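Alpha-galactosidase (Umbelopsis vinacea, PDB 3A5V) hydrolyses terminal alpha-linked galactose residues from galactosides, as an N-glycosylated glycoside hydrolase of family 27. Local coordinates at residues L313-L318 with Q323-L328. Residues are numbered along the deposited sequence; the frame is centred on the assembly and turned at random. Where two conformers were deposited one is given.
Sequences LFSGNL and QVVILL
A chi1 of -161° swings CG of Q323 away from the backbone nitrogen, and a bend at chi2 (78°) then carries the amide back across the neighbouring strand, where it lies over the peptide of G316 with CD of Q323 3.1 Å from G316 O. There NE2 of Q323 donates an almost straight bond, 3.0 Å long and in the plane of its amide, to OG of S315; that hydroxyl also bonds to I344 O. A water accepts from the same NE2 at 2.9 Å and, in one of the two modelled conformers of N317, gives a weak bond to OD1 of N317, whose amide then stands perpendicular to that of Q323. An alanine in place of Q323 would probably leave this water and S315 OG each short of a partner and uncover the backbone at G316. The frame beneath is a regular antiparallel hairpin, in which F314 pairs with I326 and G316 with V324 through two backbone hydrogen bonds apiece. On the L313 face, CD1 of L313 lies 3.8 Å from CG1 of V325 and also meets L327. On the opposite face F314 lies alongside L328, its CE1 4.1 Å from L328 CD1. In the C-terminal beta-sandwich domain, strands 303-308 and 384-390 continue the sheet on either side of the hairpin, while helix 251-263 of the family's barrel domain packs against F314, I326 and L328, joining the two domains.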
loop_
_atom_site.group_PDB
_atom_site.type_symbol
_atom_site.label_atom_id
_atom_site.label_comp_id
_atom_site.label_asym_id
_atom_site.label_seq_id
_atom_site.Cartn_x
_atom_site.Cartn_y
_atom_site.Cartn_z
ATOM N N LEU A 313 -16.717 -9.759 22.014
ATOM C CA LEU A 313 -17.475 -8.940 22.972
ATOM C C LEU A 313 -17.535 -7.497 22.458
ATOM O O LEU A 313 -16.498 -6.931 22.088
ATOM C CB LEU A 313 -16.790 -8.941 24.355
ATOM C CG LEU A 313 -17.376 -7.990 25.420
ATOM C CD1 LEU A 313 -18.797 -8.416 25.779
ATOM C CD2 LEU A 313 -16.495 -7.904 26.676
ATOM N N PHE A 314 -18.735 -6.916 22.448
ATOM C CA PHE A 314 -18.916 -5.496 22.137
ATOM C C PHE A 314 -19.515 -4.778 23.347
ATOM O O PHE A 314 -20.330 -5.356 24.093
ATOM C CB PHE A 314 -19.856 -5.296 20.938
ATOM C CG PHE A 314 -19.306 -5.811 19.623
ATOM C CD1 PHE A 314 -19.309 -7.181 19.329
ATOM C CD2 PHE A 314 -18.819 -4.917 18.667
ATOM C CE1 PHE A 314 -18.808 -7.655 18.097
ATOM C CE2 PHE A 314 -18.323 -5.371 17.442
ATOM C CZ PHE A 314 -18.319 -6.750 17.158
ATOM N N SER A 315 -19.127 -3.521 23.514
ATOM C CA SER A 315 -19.608 -2.702 24.625
ATOM C C SER A 315 -19.640 -1.244 24.198
ATOM O O SER A 315 -18.660 -0.741 23.631
ATOM C CB SER A 315 -18.670 -2.866 25.830
ATOM O OG SER A 315 -19.049 -2.008 26.883
ATOM N N GLY A 316 -20.748 -0.553 24.493
ATOM C CA GLY A 316 -20.869 0.856 24.162
ATOM C C GLY A 316 -21.775 1.634 25.092
ATOM O O GLY A 316 -22.670 1.075 25.689
ATOM N N ASN A 317 -21.551 2.934 25.217
ATOM C CA ASN A 317 -22.464 3.762 26.013
ATOM C C ASN A 317 -23.783 4.061 25.324
ATOM O O ASN A 317 -23.836 4.266 24.089
ATOM C CB ASN A 317 -21.821 5.124 26.301
ATOM C CG ASN A 317 -20.456 5.006 26.929
ATOM O OD1 ASN A 317 -19.446 5.222 26.266
ATOM N ND2 ASN A 317 -20.416 4.653 28.207
ATOM N N LEU A 318 -24.823 4.117 26.155
ATOM C CA LEU A 318 -26.152 4.579 25.777
ATOM C C LEU A 318 -26.534 5.740 26.711
ATOM O O LEU A 318 -25.770 6.084 27.624
ATOM C CB LEU A 318 -27.162 3.433 25.885
ATOM C CG LEU A 318 -26.945 2.172 25.029
ATOM C CD1 LEU A 318 -27.961 1.093 25.418
ATOM C CD2 LEU A 318 -27.011 2.485 23.532
ATOM N N GLN A 323 -25.518 1.076 29.327
ATOM C CA GLN A 323 -24.490 0.462 28.463
ATOM C C GLN A 323 -25.112 -0.611 27.609
ATOM O O GLN A 323 -25.935 -1.392 28.099
ATOM C CB GLN A 323 -23.382 -0.180 29.311
ATOM C CG GLN A 323 -22.028 -0.449 28.580
ATOM C CD GLN A 323 -21.180 0.815 28.409
ATOM O OE1 GLN A 323 -21.545 1.888 28.881
ATOM N NE2 GLN A 323 -20.064 0.692 27.707
ATOM N N VAL A 324 -24.714 -0.675 26.343
ATOM C CA VAL A 324 -25.098 -1.823 25.520
ATOM C C VAL A 324 -23.936 -2.822 25.543
ATOM O O VAL A 324 -22.768 -2.426 25.481
ATOM C CB VAL A 324 -25.540 -1.432 24.067
ATOM C CG1 VAL A 324 -24.366 -0.851 23.258
ATOM C CG2 VAL A 324 -26.145 -2.653 23.335
ATOM N N VAL A 325 -24.262 -4.101 25.690
ATOM C CA VAL A 325 -23.264 -5.170 25.695
ATOM C C VAL A 325 -23.738 -6.274 24.771
ATOM O O VAL A 325 -24.891 -6.705 24.848
ATOM C CB VAL A 325 -22.964 -5.707 27.131
ATOM C CG1 VAL A 325 -22.018 -6.924 27.099
ATOM C CG2 VAL A 325 -22.339 -4.589 27.989
ATOM N N ILE A 326 -22.853 -6.714 23.880
ATOM C CA ILE A 326 -23.176 -7.811 22.960
ATOM C C ILE A 326 -22.164 -8.945 23.054
ATOM O O ILE A 326 -20.953 -8.734 22.862
ATOM C CB ILE A 326 -23.236 -7.337 21.479
ATOM C CG1 ILE A 326 -24.195 -6.146 21.337
ATOM C CG2 ILE A 326 -23.653 -8.493 20.557
ATOM C CD1 ILE A 326 -23.825 -5.192 20.255
ATOM N N LEU A 327 -22.669 -10.150 23.321
ATOM C CA LEU A 327 -21.865 -11.371 23.223
ATOM C C LEU A 327 -22.118 -11.968 21.854
ATOM O O LEU A 327 -23.261 -12.252 21.501
ATOM C CB LEU A 327 -22.269 -12.383 24.312
ATOM C CG LEU A 327 -22.239 -11.845 25.746
ATOM C CD1 LEU A 327 -23.024 -12.793 26.659
ATOM C CD2 LEU A 327 -20.802 -11.676 26.204
ATOM N N LEU A 328 -21.061 -12.151 21.078
ATOM C CA LEU A 328 -21.228 -12.677 19.721
ATOM C C LEU A 328 -20.425 -13.961 19.580
ATOM O O LEU A 328 -19.209 -13.993 19.835
ATOM C CB LEU A 328 -20.800 -11.640 18.669
ATOM C CG LEU A 328 -20.925 -11.973 17.173
ATOM C CD1 LEU A 328 -21.013 -10.660 16.397
ATOM C CD2 LEU A 328 -19.725 -12.773 16.686
HETATM O O HOH W 1 -18.144 2.776 27.142
#